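PDB 4TX1: esterase from Sinorhizobium meliloti 1021, which probably hydrolyses acetyl and aryl esters as a carbohydrate acetylesterase of the SGNH hydrolase family. Local coordinates for residues Y19-T24 against L99-M104. Sequence-based numbering, arbitrary orientation.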
loop_
_atom_site.group_PDB
_atom_site.type_symbol
_atom_site.label_atom_id
_atom_site.label_comp_id
_atom_site.label_asym_id
_atom_site.label_seq_id
_atom_site.Cartn_x
_atom_site.Cartn_y
_atom_site.Cartn_z
ATOM N N TYR A 19 -3.775 17.925 -15.937
ATOM C CA TYR A 19 -3.975 17.098 -14.715
ATOM C C TYR A 19 -4.814 17.790 -13.748
ATOM O O TYR A 19 -4.443 18.823 -13.136
ATOM C CB TYR A 19 -2.609 16.760 -14.121
ATOM C CG TYR A 19 -2.576 15.612 -13.096
ATOM C CD1 TYR A 19 -2.826 14.298 -13.507
ATOM C CD2 TYR A 19 -2.311 15.836 -11.762
ATOM C CE1 TYR A 19 -2.717 13.225 -12.629
ATOM C CE2 TYR A 19 -2.303 14.759 -10.832
ATOM C CZ TYR A 19 -2.462 13.460 -11.296
ATOM O OH TYR A 19 -2.385 12.375 -10.451
ATOM N N GLY A 20 -6.030 17.253 -13.525
ATOM C CA GLY A 20 -6.958 17.920 -12.650
ATOM C C GLY A 20 -8.038 17.015 -12.065
ATOM O O GLY A 20 -7.851 15.791 -11.978
ATOM N N ASP A 21 -9.137 17.647 -11.647
ATOM C CA ASP A 21 -10.218 17.028 -10.895
ATOM C C ASP A 21 -11.509 17.096 -11.721
ATOM O O ASP A 21 -11.444 17.059 -12.951
ATOM C CB ASP A 21 -10.296 17.579 -9.495
ATOM C CG ASP A 21 -10.574 19.098 -9.465
ATOM O OD1 ASP A 21 -11.068 19.582 -10.494
ATOM O OD2 ASP A 21 -10.191 19.746 -8.470
ATOM N N SER A 22 -12.645 17.139 -11.058
ATOM C CA SER A 22 -13.949 17.049 -11.760
ATOM C C SER A 22 -14.132 18.333 -12.604
ATOM O O SER A 22 -14.859 18.252 -13.614
ATOM C CB SER A 22 -15.102 16.922 -10.810
ATOM O OG SER A 22 -15.250 18.129 -10.058
ATOM N N LEU A 23 -13.443 19.399 -12.284
ATOM C CA LEU A 23 -13.501 20.575 -13.145
ATOM C C LEU A 23 -12.861 20.329 -14.502
ATOM O O LEU A 23 -13.241 20.952 -15.429
ATOM C CB LEU A 23 -12.822 21.771 -12.501
ATOM C CG LEU A 23 -13.636 22.517 -11.500
ATOM C CD1 LEU A 23 -14.373 21.688 -10.538
ATOM C CD2 LEU A 23 -12.855 23.572 -10.783
ATOM N N THR A 24 -11.862 19.449 -14.579
ATOM C CA THR A 24 -11.204 19.069 -15.780
ATOM C C THR A 24 -11.886 17.901 -16.458
ATOM O O THR A 24 -11.951 17.874 -17.684
ATOM C CB THR A 24 -9.720 18.757 -15.463
ATOM O OG1 THR A 24 -9.132 19.936 -14.919
ATOM C CG2 THR A 24 -8.911 18.321 -16.639
ATOM N N LEU A 99 -5.737 21.962 -9.634
ATOM C CA LEU A 99 -6.153 21.208 -8.467
ATOM C C LEU A 99 -6.183 22.116 -7.278
ATOM O O LEU A 99 -5.527 23.163 -7.265
ATOM C CB LEU A 99 -5.198 20.009 -8.224
ATOM C CG LEU A 99 -5.217 18.870 -9.203
ATOM C CD1 LEU A 99 -4.043 17.874 -8.913
ATOM C CD2 LEU A 99 -6.560 18.166 -9.145
ATOM N N GLY A 100 -6.969 21.718 -6.286
ATOM C CA GLY A 100 -7.109 22.352 -4.984
ATOM C C GLY A 100 -8.516 22.434 -4.458
ATOM O O GLY A 100 -8.699 22.628 -3.249
ATOM N N SER A 101 -9.529 22.370 -5.330
ATOM C CA SER A 101 -10.914 22.426 -4.870
ATOM C C SER A 101 -11.242 21.330 -3.864
ATOM O O SER A 101 -11.851 21.591 -2.841
ATOM C CB SER A 101 -11.864 22.371 -6.075
ATOM O OG SER A 101 -11.725 23.531 -6.927
ATOM N N ASN A 102 -10.705 20.103 -4.083
ATOM C CA ASN A 102 -11.021 19.031 -3.154
ATOM C C ASN A 102 -10.261 19.117 -1.853
ATOM O O ASN A 102 -10.698 18.621 -0.836
ATOM C CB ASN A 102 -10.854 17.673 -3.840
ATOM C CG ASN A 102 -11.878 17.452 -4.927
ATOM O OD1 ASN A 102 -13.065 17.449 -4.619
ATOM N ND2 ASN A 102 -11.473 17.317 -6.162
ATOM N N ASP A 103 -9.139 19.801 -1.926
ATOM C CA ASP A 103 -8.349 20.092 -0.732
ATOM C C ASP A 103 -9.117 21.027 0.237
ATOM O O ASP A 103 -8.814 21.084 1.441
ATOM C CB ASP A 103 -7.009 20.742 -1.025
ATOM C CG ASP A 103 -6.004 19.819 -1.682
ATOM O OD1 ASP A 103 -6.380 19.264 -2.773
ATOM O OD2 ASP A 103 -4.789 19.746 -1.276
ATOM N N MET A 104 -10.163 21.715 -0.283
ATOM C CA MET A 104 -10.978 22.577 0.597
ATOM C C MET A 104 -11.968 21.849 1.484
ATOM O O MET A 104 -12.550 22.436 2.397
ATOM C CB MET A 104 -11.724 23.601 -0.321
ATOM C CG MET A 104 -10.855 24.403 -1.247
ATOM S SD MET A 104 -9.691 25.499 -0.328
ATOM C CE MET A 104 -8.175 24.570 -0.232
HETATM O O HOH W 1 -8.687 19.380 -6.337
HETATM O O HOH W 2 -9.512 22.379 -8.364
HETATM O O HOH W 3 -13.485 17.095 -8.051
#
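Leu99 packs its two methyls against the first segment: CD2 lies 3.5 Å from Gly20 C and slides past Asp21 CB in the opposite direction, while CD1 approaches the Tyr19 ring obliquely, 3.9 Å from Tyr19 CD2. No direct hydrogen bond joins the segments, but waters bridge them. One donates to Asp21 OD2 at 2.6 Å and accepts from the N-H groups of Gly100 and Asn102; a second donates to Asp21 OD2 and accepts from Ser101 N. Ser101 OG also touches Leu23 CD2 (4.0 Å). Asp21, at the N-cap, has CG between its backbone N and carbonyl carbon (chi1 61°) and accepts from Leu23 N at OD1 (3.0 Å), on the anti side and 29° out of the carboxylate plane. An alanine in place of Asp21 would probably leave both waters without their acceptor and Leu23 N without its side-chain cap. Asn102 ND2, 3.5 Å from Asp21 CB, donates to Arg63 O and to a third water (2.8 Å). Ser22 N donates to that water too (3.1 Å), consistent with a water occupying the oxyanion hole, as in SGNH hydrolases. Ser22, whose OG makes a weak hydrogen bond with His202 NE2, is probably the nucleophile of a Ser-His-Asp triad. The contact is buried at the C-terminal ends of adjacent parallel strands 14-20 and 94-98; helix 78-89 touches Tyr19 and helix 112-127 touches Leu99.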